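Local coordinates for protein REP-associated tyrosine transposase (PDB 4ER8) that binds repeated extragenic palindrome DNA as a monomer and catalyses cleavage and recombination of the mosaic elements built from these repeats, at residues 26-31 / 82-87; 11-16 / 107-112; 135-140 / 148-153. All coordinates share one frame; numbering follows the deposited sequence.

From the N terminus, the chain opens contact 2 at residues 11-16, where strand 13-19 of the antiparallel sheet begins. Just beyond that strand, residues 26-31 open contact 1, closed 51 residues later by the end of helix 73-87 at 82-87, a segment that also touches the bound DNA. The sheet-forming strands 49-55 and 59-65 lie in between. Helix 106-122 then closes contact 2 at 107-112, so contact 1 is nested in its loop, although their centres are about 25 Å apart on opposite sides of the chain's centre. Contact 3 follows in series, a short loop that folds residues 148-153 back onto helix 137-142.

Contact 1. Residues 26-31 / 82-87; sequences QLLTTQ and KQFTHA. With nucleotides of chain B.
Phe84 pushes its ring from helix 73-87 toward the short helix 27-30, where Leu27, Leu28 and Gln31 receive it; both elements belong to the HUH-type nuclease fold of this transposase, and the far side of helix 73-87 holds DNA. With CG anti to the backbone N (chi1 180°), the ring reaches the short helix. Leu27 arrives from the opposite direction and meets the ring at its edge: its CG lies in the ring plane, and Leu27 CD2 is 3.5 Å from Phe84 CE2. Leu28 CD2 comes obliquely onto Phe84 CE2 as well, at 3.9 Å. At CE1 the Gln31 carbonyl oxygen lies at the edge, near the ring plane, and Gln31 CB touches the same atom; Met34 of helix 32-45 also packs on Phe84.

On the DNA side, Lys82 runs along three nucleotides of chain B. Lys82 CB is 4.1 Å from C5' of DT29; Lys82 CG passes O4' of DA28 at 3.8 Å; CD continues beside that sugar oxygen and reaches the DC27 base; CE lies near O2 and N3 of DC27. A bend at chi3 (72°) turns the tip so that Lys82 NZ donates to DC27 N3 over 3.1 Å, while Glu79 pairs with the same ammonium. A methionine here would probably leave both DC27 N3 and the Glu79 carboxylate without their mate. Three residues on, Thr85 rests its CG2 3.7 Å from O3' of DA28.

Helix 27-30 starts at the N-cap residue Gln26, whose carbonyl oxygen takes three donors: Thr29 N, Thr30 N, and Thr30 OG1 at 3.2 Å, the hydroxyl standing above the carbonyl plane, 57° out of it.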
loop_
_atom_site.group_PDB
_atom_site.type_symbol
_atom_site.label_atom_id
_atom_site.label_comp_id
_atom_site.label_asym_id
_atom_site.label_seq_id
_atom_site.Cartn_x
_atom_site.Cartn_y
_atom_site.Cartn_z
ATOM N N GLN A 26 0.063 -9.995 -12.755
ATOM C CA GLN A 26 -0.816 -10.419 -11.636
ATOM C C GLN A 26 0.021 -11.049 -10.579
ATOM O O GLN A 26 -0.470 -11.773 -9.692
ATOM C CB GLN A 26 -1.852 -11.430 -12.064
ATOM C CG GLN A 26 -2.799 -10.928 -13.122
ATOM C CD GLN A 26 -4.086 -11.692 -13.096
ATOM O OE1 GLN A 26 -4.913 -11.566 -14.004
ATOM N NE2 GLN A 26 -4.288 -12.479 -12.024
ATOM N N LEU A 27 1.303 -10.750 -10.696
ATOM C CA LEU A 27 2.300 -11.209 -9.815
ATOM C C LEU A 27 2.057 -10.896 -8.323
ATOM O O LEU A 27 2.377 -11.713 -7.477
ATOM C CB LEU A 27 3.615 -10.630 -10.302
ATOM C CG LEU A 27 4.814 -11.058 -9.473
ATOM C CD1 LEU A 27 5.411 -12.390 -10.004
ATOM C CD2 LEU A 27 5.810 -9.964 -9.500
ATOM N N LEU A 28 1.524 -9.728 -7.966
ATOM C CA LEU A 28 1.413 -9.386 -6.536
ATOM C C LEU A 28 0.307 -10.239 -5.903
ATOM O O LEU A 28 0.239 -10.463 -4.687
ATOM C CB LEU A 28 1.171 -7.891 -6.312
ATOM C CG LEU A 28 2.253 -6.875 -6.690
ATOM C CD1 LEU A 28 1.927 -5.485 -6.141
ATOM C CD2 LEU A 28 3.613 -7.336 -6.206
ATOM N N THR A 29 -0.542 -10.742 -6.776
ATOM C CA THR A 29 -1.660 -11.516 -6.368
ATOM C C THR A 29 -1.265 -13.000 -6.350
ATOM O O THR A 29 -1.266 -13.634 -5.283
ATOM C CB THR A 29 -2.836 -11.141 -7.251
ATOM O OG1 THR A 29 -3.791 -10.476 -6.421
ATOM C CG2 THR A 29 -3.472 -12.354 -7.956
ATOM N N THR A 30 -0.873 -13.515 -7.519
ATOM C CA THR A 30 -0.392 -14.879 -7.683
ATOM C C THR A 30 0.623 -15.222 -6.581
ATOM O O THR A 30 0.448 -16.205 -5.848
ATOM C CB THR A 30 0.172 -15.053 -9.118
ATOM O OG1 THR A 30 -0.905 -14.887 -10.063
ATOM C CG2 THR A 30 0.840 -16.420 -9.325
ATOM N N GLN A 31 1.637 -14.379 -6.410
ATOM C CA GLN A 31 2.623 -14.602 -5.368
ATOM C C GLN A 31 2.315 -13.821 -4.115
ATOM O O GLN A 31 3.218 -13.364 -3.399
ATOM C CB GLN A 31 4.014 -14.255 -5.868
ATOM C CG GLN A 31 4.511 -15.172 -6.969
ATOM C CD GLN A 31 4.324 -16.638 -6.623
ATOM O OE1 GLN A 31 3.850 -17.412 -7.458
ATOM N NE2 GLN A 31 4.674 -17.028 -5.382
ATOM N N LYS A 82 13.018 -5.276 -2.390
ATOM C CA LYS A 82 14.194 -6.144 -2.585
ATOM C C LYS A 82 13.889 -7.608 -2.262
ATOM O O LYS A 82 14.036 -8.456 -3.143
ATOM C CB LYS A 82 15.393 -5.659 -1.791
ATOM C CG LYS A 82 16.697 -6.366 -2.126
ATOM C CD LYS A 82 17.923 -5.491 -1.807
ATOM C CE LYS A 82 18.173 -5.352 -0.314
ATOM N NZ LYS A 82 19.152 -4.236 0.005
ATOM N N GLN A 83 13.440 -7.901 -1.032
ATOM C CA GLN A 83 13.065 -9.283 -0.673
ATOM C C GLN A 83 12.174 -9.881 -1.722
ATOM O O GLN A 83 12.444 -10.941 -2.230
ATOM C CB GLN A 83 12.320 -9.390 0.654
ATOM C CG GLN A 83 13.038 -8.849 1.860
ATOM C CD GLN A 83 14.255 -9.658 2.280
ATOM O OE1 GLN A 83 15.307 -9.074 2.550
ATOM N NE2 GLN A 83 14.114 -10.993 2.371
ATOM N N PHE A 84 11.101 -9.200 -2.061
ATOM C CA PHE A 84 10.171 -9.782 -3.000
ATOM C C PHE A 84 10.783 -9.976 -4.387
ATOM O O PHE A 84 10.472 -10.966 -5.068
ATOM C CB PHE A 84 8.869 -8.981 -3.052
ATOM C CG PHE A 84 7.865 -9.534 -4.008
ATOM C CD1 PHE A 84 7.027 -10.578 -3.630
ATOM C CD2 PHE A 84 7.762 -9.021 -5.300
ATOM C CE1 PHE A 84 6.073 -11.106 -4.520
ATOM C CE2 PHE A 84 6.838 -9.536 -6.192
ATOM C CZ PHE A 84 5.985 -10.587 -5.797
ATOM N N THR A 85 11.642 -9.051 -4.815
ATOM C CA THR A 85 12.345 -9.226 -6.090
ATOM C C THR A 85 13.210 -10.502 -6.040
ATOM O O THR A 85 13.183 -11.324 -6.971
ATOM C CB THR A 85 13.147 -7.985 -6.453
ATOM O OG1 THR A 85 12.233 -6.970 -6.887
ATOM C CG2 THR A 85 14.129 -8.269 -7.578
ATOM N N HIS A 86 13.918 -10.673 -4.918
ATOM C CA HIS A 86 14.753 -11.844 -4.641
ATOM C C HIS A 86 13.931 -13.119 -4.687
ATOM O O HIS A 86 14.199 -14.010 -5.505
ATOM C CB HIS A 86 15.415 -11.703 -3.258
ATOM C CG HIS A 86 16.443 -12.752 -2.961
ATOM N ND1 HIS A 86 17.408 -13.133 -3.874
ATOM C CD2 HIS A 86 16.676 -13.480 -1.838
ATOM C CE1 HIS A 86 18.179 -14.062 -3.332
ATOM N NE2 HIS A 86 17.758 -14.291 -2.098
ATOM N N ALA A 87 12.919 -13.174 -3.820
ATOM C CA ALA A 87 12.073 -14.349 -3.657
ATOM C C ALA A 87 11.513 -14.911 -4.971
ATOM O O ALA A 87 11.515 -16.125 -5.169
ATOM C CB ALA A 87 10.957 -14.065 -2.672
ATOM P P DC B 27 26.349 -4.446 -6.069
ATOM O OP1 DC B 27 27.294 -5.047 -7.039
ATOM O OP2 DC B 27 25.711 -3.120 -6.348
ATOM O "O5'" DC B 27 25.198 -5.530 -5.795
ATOM C "C5'" DC B 27 25.172 -6.718 -6.530
ATOM C "C4'" DC B 27 23.920 -7.482 -6.174
ATOM O "O4'" DC B 27 23.806 -7.544 -4.731
ATOM C "C3'" DC B 27 22.636 -6.841 -6.654
ATOM O "O3'" DC B 27 21.832 -7.855 -6.975
ATOM C "C2'" DC B 27 21.988 -6.227 -5.434
ATOM C "C1'" DC B 27 22.581 -7.032 -4.294
ATOM N N1 DC B 27 22.815 -6.159 -3.135
ATOM C C2 DC B 27 21.759 -6.073 -2.230
ATOM O O2 DC B 27 20.729 -6.739 -2.464
ATOM N N3 DC B 27 21.892 -5.285 -1.122
ATOM C C4 DC B 27 23.004 -4.584 -0.933
ATOM N N4 DC B 27 23.021 -3.824 0.167
ATOM C C5 DC B 27 24.110 -4.653 -1.851
ATOM C C6 DC B 27 23.971 -5.445 -2.942
ATOM P P DT B 29 14.755 -4.279 -6.865
ATOM O OP1 DT B 29 13.620 -4.870 -6.103
ATOM O OP2 DT B 29 14.711 -4.142 -8.339
ATOM O "O5'" DT B 29 15.246 -2.902 -6.183
ATOM C "C5'" DT B 29 15.045 -2.801 -4.763
ATOM C "C4'" DT B 29 15.213 -1.379 -4.261
ATOM O "O4'" DT B 29 16.604 -1.094 -4.309
ATOM C "C3'" DT B 29 14.544 -0.285 -5.093
ATOM O "O3'" DT B 29 13.619 0.446 -4.264
ATOM C "C2'" DT B 29 15.696 0.534 -5.663
ATOM C "C1'" DT B 29 16.810 0.236 -4.678
ATOM N N1 DT B 29 18.162 0.280 -5.301
ATOM C C2 DT B 29 19.186 0.839 -4.582
ATOM O O2 DT B 29 19.028 1.288 -3.479
ATOM N N3 DT B 29 20.408 0.858 -5.196
ATOM C C4 DT B 29 20.652 0.366 -6.464
ATOM O O4 DT B 29 21.739 0.404 -6.984
ATOM C C5 DT B 29 19.552 -0.196 -7.161
ATOM C C7 DT B 29 19.796 -0.709 -8.536
ATOM C C6 DT B 29 18.355 -0.229 -6.564
ATOM P P DA B 28 20.967 -7.591 -8.264
ATOM O OP1 DA B 28 20.451 -8.910 -8.753
ATOM O OP2 DA B 28 21.724 -6.648 -9.102
ATOM O "O5'" DA B 28 19.763 -6.755 -7.621
ATOM C "C5'" DA B 28 18.786 -7.407 -6.789
ATOM C "C4'" DA B 28 17.930 -6.354 -6.094
ATOM O "O4'" DA B 28 18.702 -5.469 -5.220
ATOM C "C3'" DA B 28 17.131 -5.453 -7.034
ATOM O "O3'" DA B 28 15.912 -5.255 -6.376
ATOM C "C2'" DA B 28 17.952 -4.173 -7.062
ATOM C "C1'" DA B 28 18.585 -4.151 -5.667
ATOM N N9 DA B 28 19.901 -3.540 -5.713
ATOM C C8 DA B 28 20.742 -3.435 -6.797
ATOM N N7 DA B 28 21.837 -2.751 -6.506
ATOM C C5 DA B 28 21.707 -2.403 -5.173
ATOM C C6 DA B 28 22.520 -1.701 -4.276
ATOM N N6 DA B 28 23.716 -1.188 -4.600
ATOM N N1 DA B 28 22.075 -1.497 -3.012
ATOM C C2 DA B 28 20.888 -1.990 -2.697
ATOM N N3 DA B 28 20.052 -2.702 -3.462
ATOM C C4 DA B 28 20.520 -2.866 -4.689
#

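Contact 2. Residues 11-16 / 107-112; sequences GGTWFF and KDYRHH
Strand 13-16 and helix 107-112 come closest where the CA atoms of Phe15 and His112 are 7.2 Å apart, and both residues direct their side chains into the gap. A chi1 of 171° extends Phe15 so that one ring face is presented to the helix. His112 CD2 sits over that face, displaced toward the rim and 3.5 Å from Phe15 CG. The ring planes meet obliquely at 58°. The imidazole is held from its own helix: His112 ND1 donates to Asp108 O one turn back (2.8 Å), an acceptor lying in the ring plane. His112 N reaches that carbonyl oxygen too, from the opposite face of its plane.

This is helix-on-sheet packing in the RRM-like core of an HUH nuclease. Strand 13-19 is flanked by strands 59-65 and 99-102, and helix 106-122 lies over one side of them. Strand 59-65 and that helix carry three of the five nickel ligands, His59, His61 and Asn119, with the Phe15 side chain about 7 Å from the metal. Ile63 touches both Phe15 and His112. Nearer the start of the strand, Thr13 CG2 lies 4.4 Å from Tyr109 CD1; their hydroxyls bond to Thr65 and Asn51 respectively.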
loop_
_atom_site.group_PDB
_atom_site.type_symbol
_atom_site.label_atom_id
_atom_site.label_comp_id
_atom_site.label_asym_id
_atom_site.label_seq_id
_atom_site.Cartn_x
_atom_site.Cartn_y
_atom_site.Cartn_z
ATOM N N GLY A 11 8.236 9.719 13.714
ATOM C CA GLY A 11 6.963 9.221 14.236
ATOM C C GLY A 11 5.787 9.317 13.265
ATOM O O GLY A 11 4.662 8.936 13.594
ATOM N N GLY A 12 6.064 9.800 12.053
ATOM C CA GLY A 12 5.038 10.188 11.104
ATOM C C GLY A 12 4.208 9.074 10.518
ATOM O O GLY A 12 4.560 7.897 10.611
ATOM N N THR A 13 3.108 9.475 9.885
ATOM C CA THR A 13 2.226 8.555 9.241
ATOM C C THR A 13 2.193 8.957 7.784
ATOM O O THR A 13 2.192 10.149 7.482
ATOM C CB THR A 13 0.834 8.641 9.897
ATOM O OG1 THR A 13 0.914 8.079 11.231
ATOM C CG2 THR A 13 -0.203 7.852 9.092
ATOM N N TRP A 14 2.185 7.985 6.875
ATOM C CA TRP A 14 2.163 8.288 5.460
ATOM C C TRP A 14 1.362 7.265 4.660
ATOM O O TRP A 14 1.113 6.125 5.109
ATOM C CB TRP A 14 3.572 8.261 4.866
ATOM C CG TRP A 14 4.623 9.203 5.388
ATOM C CD1 TRP A 14 5.018 10.397 4.816
ATOM C CD2 TRP A 14 5.482 9.001 6.510
ATOM N NE1 TRP A 14 6.058 10.939 5.538
ATOM C CE2 TRP A 14 6.347 10.106 6.583
ATOM C CE3 TRP A 14 5.592 8.002 7.463
ATOM C CZ2 TRP A 14 7.281 10.245 7.584
ATOM C CZ3 TRP A 14 6.510 8.113 8.423
ATOM C CH2 TRP A 14 7.362 9.229 8.491
ATOM N N PHE A 15 1.020 7.691 3.439
ATOM C CA PHE A 15 0.296 6.900 2.463
ATOM C C PHE A 15 1.266 6.673 1.313
ATOM O O PHE A 15 2.001 7.615 0.954
ATOM C CB PHE A 15 -0.866 7.720 1.937
ATOM C CG PHE A 15 -1.570 7.089 0.748
ATOM C CD1 PHE A 15 -2.539 6.152 0.930
ATOM C CD2 PHE A 15 -1.217 7.430 -0.549
ATOM C CE1 PHE A 15 -3.169 5.562 -0.168
ATOM C CE2 PHE A 15 -1.838 6.870 -1.622
ATOM C CZ PHE A 15 -2.834 5.951 -1.436
ATOM N N PHE A 16 1.259 5.467 0.731
ATOM C CA PHE A 16 2.217 5.125 -0.312
ATOM C C PHE A 16 1.530 4.343 -1.404
ATOM O O PHE A 16 0.510 3.722 -1.163
ATOM C CB PHE A 16 3.365 4.260 0.213
ATOM C CG PHE A 16 4.137 4.838 1.352
ATOM C CD1 PHE A 16 3.934 4.391 2.627
ATOM C CD2 PHE A 16 5.086 5.776 1.155
ATOM C CE1 PHE A 16 4.693 4.849 3.700
ATOM C CE2 PHE A 16 5.854 6.280 2.247
ATOM C CZ PHE A 16 5.649 5.803 3.515
ATOM N N LYS A 107 -9.062 13.503 9.370
ATOM C CA LYS A 107 -9.882 13.433 8.167
ATOM C C LYS A 107 -9.093 12.826 7.039
ATOM O O LYS A 107 -9.509 11.811 6.491
ATOM C CB LYS A 107 -10.447 14.802 7.757
ATOM C CG LYS A 107 -11.644 15.244 8.632
ATOM C CD LYS A 107 -12.465 16.395 8.023
ATOM C CE LYS A 107 -12.635 17.539 9.056
ATOM N NZ LYS A 107 -14.054 18.040 9.179
ATOM N N ASP A 108 -7.948 13.433 6.716
ATOM C CA ASP A 108 -7.121 12.966 5.628
ATOM C C ASP A 108 -6.796 11.494 5.770
ATOM O O ASP A 108 -6.779 10.757 4.766
ATOM C CB ASP A 108 -5.855 13.784 5.479
ATOM C CG ASP A 108 -5.349 13.780 4.055
ATOM O OD1 ASP A 108 -6.190 13.690 3.124
ATOM O OD2 ASP A 108 -4.114 13.877 3.841
ATOM N N TYR A 109 -6.597 11.060 7.012
ATOM C CA TYR A 109 -6.264 9.674 7.315
ATOM C C TYR A 109 -7.364 8.752 6.874
ATOM O O TYR A 109 -7.138 7.802 6.111
ATOM C CB TYR A 109 -6.025 9.503 8.796
ATOM C CG TYR A 109 -5.808 8.080 9.257
ATOM C CD1 TYR A 109 -4.605 7.420 9.033
ATOM C CD2 TYR A 109 -6.790 7.410 9.983
ATOM C CE1 TYR A 109 -4.405 6.107 9.481
ATOM C CE2 TYR A 109 -6.604 6.118 10.435
ATOM C CZ TYR A 109 -5.403 5.482 10.189
ATOM O OH TYR A 109 -5.220 4.208 10.651
ATOM N N ARG A 110 -8.567 9.024 7.368
ATOM C CA ARG A 110 -9.747 8.286 6.930
ATOM C C ARG A 110 -9.988 8.335 5.416
ATOM O O ARG A 110 -10.340 7.296 4.851
ATOM C CB ARG A 110 -10.983 8.752 7.662
ATOM C CG ARG A 110 -11.016 8.295 9.091
ATOM C CD ARG A 110 -11.791 9.313 9.892
ATOM N NE ARG A 110 -11.866 9.020 11.327
ATOM C CZ ARG A 110 -12.822 9.505 12.119
ATOM N NH1 ARG A 110 -13.761 10.291 11.604
ATOM N NH2 ARG A 110 -12.844 9.196 13.402
ATOM N N HIS A 111 -9.813 9.481 4.751
ATOM C CA HIS A 111 -10.031 9.494 3.296
ATOM C C HIS A 111 -9.068 8.511 2.672
ATOM O O HIS A 111 -9.401 7.793 1.724
ATOM C CB HIS A 111 -9.885 10.884 2.630
ATOM C CG HIS A 111 -11.013 11.830 2.938
ATOM N ND1 HIS A 111 -10.889 13.207 2.839
ATOM C CD2 HIS A 111 -12.288 11.602 3.362
ATOM C CE1 HIS A 111 -12.038 13.781 3.165
ATOM N NE2 HIS A 111 -12.895 12.830 3.508
ATOM N N HIS A 112 -7.857 8.469 3.212
ATOM C CA HIS A 112 -6.880 7.588 2.631
ATOM C C HIS A 112 -7.112 6.145 3.052
ATOM O O HIS A 112 -6.838 5.265 2.250
ATOM C CB HIS A 112 -5.454 8.040 2.901
ATOM C CG HIS A 112 -5.023 9.185 2.054
ATOM N ND1 HIS A 112 -5.295 10.499 2.379
ATOM C CD2 HIS A 112 -4.281 9.223 0.924
ATOM C CE1 HIS A 112 -4.782 11.292 1.450
ATOM N NE2 HIS A 112 -4.162 10.544 0.563
#

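Contact 3. Residues 135-140 / 148-153; sequences STFHRD and IDWAGD
The helical turn that offers Phe137 to Ile148 and Trp150 is closed by Asp140 N, which donates to Thr136 O over 2.9 Å. At the start of this turn, Phe137 N donates to Ser135 OG at 3.1 Å, nearly straight (161°), forming an ST turn that leads the chain into helix 137-142. From there a Phe137 chi1 of 179° swings the ring away from its own nitrogen and on to the loop, edge foremost. The Ile148 carbonyl oxygen lies in the ring plane, 3.7 Å from Phe137 CE2. Farther round the edge, Trp150 CB is 4.0 Å from Phe137 CZ, and the two side chains cross obliquely, with Phe137 CE1 4.2 Å from Trp150 CE3.

Here the irregular segment 148-153 folds back on helix 137-142, near the C-terminal end of the nuclease domain. Val129 touches both Phe137 and Trp150. Tyr117 of helix 106-122 meets the Phe137 ring edge-to-face, and Trp150 pairs in the same manner with Tyr146. Within the helix, Phe137 CD2 lies 4.1 Å above the centre of one face of the His138 ring, whose NE2 bonds to Trp132 O.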
loop_
_atom_site.group_PDB
_atom_site.type_symbol
_atom_site.label_atom_id
_atom_site.label_comp_id
_atom_site.label_asym_id
_atom_site.label_seq_id
_atom_site.Cartn_x
_atom_site.Cartn_y
_atom_site.Cartn_z
ATOM N N SER A 135 -6.338 -7.629 1.312
ATOM C CA SER A 135 -6.170 -6.366 2.011
ATOM C C SER A 135 -6.350 -6.516 3.511
ATOM O O SER A 135 -6.710 -7.586 3.980
ATOM C CB SER A 135 -7.183 -5.374 1.501
ATOM O OG SER A 135 -8.440 -5.710 1.998
ATOM N N THR A 136 -6.127 -5.437 4.252
ATOM C CA THR A 136 -6.362 -5.437 5.676
ATOM C C THR A 136 -7.825 -5.090 6.044
ATOM O O THR A 136 -8.158 -4.854 7.231
ATOM C CB THR A 136 -5.460 -4.448 6.355
ATOM O OG1 THR A 136 -5.756 -3.127 5.869
ATOM C CG2 THR A 136 -4.030 -4.818 6.071
ATOM N N PHE A 137 -8.692 -5.046 5.031
ATOM C CA PHE A 137 -10.091 -4.699 5.280
ATOM C C PHE A 137 -10.703 -5.647 6.293
ATOM O O PHE A 137 -11.214 -5.227 7.318
ATOM C CB PHE A 137 -10.892 -4.718 4.003
ATOM C CG PHE A 137 -12.340 -4.394 4.201
ATOM C CD1 PHE A 137 -12.743 -3.095 4.553
ATOM C CD2 PHE A 137 -13.318 -5.363 3.983
ATOM C CE1 PHE A 137 -14.097 -2.778 4.699
ATOM C CE2 PHE A 137 -14.670 -5.061 4.142
ATOM C CZ PHE A 137 -15.052 -3.769 4.496
ATOM N N HIS A 138 -10.635 -6.935 5.984
ATOM C CA HIS A 138 -11.009 -8.026 6.919
ATOM C C HIS A 138 -10.280 -7.997 8.273
ATOM O O HIS A 138 -10.915 -8.144 9.292
ATOM C CB HIS A 138 -10.873 -9.356 6.192
ATOM C CG HIS A 138 -11.521 -9.329 4.843
ATOM N ND1 HIS A 138 -12.845 -9.676 4.641
ATOM C CD2 HIS A 138 -11.050 -8.924 3.635
ATOM C CE1 HIS A 138 -13.152 -9.522 3.363
ATOM N NE2 HIS A 138 -12.080 -9.071 2.730
ATOM N N ARG A 139 -8.971 -7.766 8.310
ATOM C CA ARG A 139 -8.369 -7.542 9.606
ATOM C C ARG A 139 -9.165 -6.464 10.355
ATOM O O ARG A 139 -9.432 -6.620 11.553
ATOM C CB ARG A 139 -6.897 -7.147 9.517
ATOM C CG ARG A 139 -6.253 -6.921 10.874
ATOM C CD ARG A 139 -5.037 -5.986 10.825
ATOM N NE ARG A 139 -5.463 -4.585 10.776
ATOM C CZ ARG A 139 -4.790 -3.582 10.225
ATOM N NH1 ARG A 139 -3.622 -3.797 9.627
ATOM N NH2 ARG A 139 -5.309 -2.365 10.258
ATOM N N ASP A 140 -9.563 -5.399 9.655
ATOM C CA ASP A 140 -10.166 -4.230 10.291
ATOM C C ASP A 140 -11.612 -4.437 10.665
ATOM O O ASP A 140 -12.047 -3.929 11.701
ATOM C CB ASP A 140 -10.050 -3.008 9.400
ATOM C CG ASP A 140 -8.667 -2.384 9.443
ATOM O OD1 ASP A 140 -7.815 -2.844 10.236
ATOM O OD2 ASP A 140 -8.431 -1.419 8.694
ATOM N N ILE A 148 -18.491 -5.169 7.641
ATOM C CA ILE A 148 -18.179 -6.032 6.527
ATOM C C ILE A 148 -18.858 -5.551 5.240
ATOM O O ILE A 148 -18.279 -5.659 4.173
ATOM C CB ILE A 148 -18.527 -7.521 6.917
ATOM C CG1 ILE A 148 -17.604 -8.527 6.209
ATOM C CG2 ILE A 148 -20.055 -7.849 6.794
ATOM C CD1 ILE A 148 -18.130 -8.973 4.862
ATOM N N ASP A 149 -20.054 -4.968 5.338
ATOM C CA ASP A 149 -20.808 -4.548 4.131
ATOM C C ASP A 149 -20.546 -3.106 3.703
ATOM O O ASP A 149 -21.235 -2.574 2.821
ATOM C CB ASP A 149 -22.328 -4.790 4.259
ATOM C CG ASP A 149 -22.966 -4.044 5.443
ATOM O OD1 ASP A 149 -24.212 -3.928 5.418
ATOM O OD2 ASP A 149 -22.253 -3.577 6.390
ATOM N N TRP A 150 -19.543 -2.493 4.319
ATOM C CA TRP A 150 -19.118 -1.154 3.970
ATOM C C TRP A 150 -19.018 -0.877 2.463
ATOM O O TRP A 150 -18.591 -1.717 1.640
ATOM C CB TRP A 150 -17.801 -0.844 4.662
ATOM C CG TRP A 150 -17.360 0.584 4.571
ATOM C CD1 TRP A 150 -17.798 1.641 5.322
ATOM C CD2 TRP A 150 -16.395 1.111 3.667
ATOM N NE1 TRP A 150 -17.159 2.793 4.938
ATOM C CE2 TRP A 150 -16.289 2.493 3.927
ATOM C CE3 TRP A 150 -15.600 0.547 2.665
ATOM C CZ2 TRP A 150 -15.426 3.313 3.220
ATOM C CZ3 TRP A 150 -14.754 1.352 1.967
ATOM C CH2 TRP A 150 -14.670 2.728 2.239
ATOM N N ALA A 151 -19.469 0.323 2.116
ATOM C CA ALA A 151 -19.302 0.840 0.789
ATOM C C ALA A 151 -18.878 2.291 0.970
ATOM O O ALA A 151 -18.959 2.818 2.087
ATOM C CB ALA A 151 -20.594 0.719 -0.006
ATOM N N GLY A 152 -18.413 2.924 -0.119
ATOM C CA GLY A 152 -17.987 4.327 -0.092
ATOM C C GLY A 152 -17.798 4.868 -1.478
ATOM O O GLY A 152 -17.620 4.101 -2.412
ATOM N N ASP A 153 -17.847 6.188 -1.622
ATOM C CA ASP A 153 -17.681 6.814 -2.935
ATOM C C ASP A 153 -16.304 6.472 -3.521
ATOM O O ASP A 153 -15.297 6.568 -2.833
ATOM C CB ASP A 153 -17.787 8.347 -2.836
ATOM C CG ASP A 153 -19.049 8.825 -2.146
ATOM O OD1 ASP A 153 -20.156 8.229 -2.377
ATOM O OD2 ASP A 153 -18.920 9.825 -1.371
#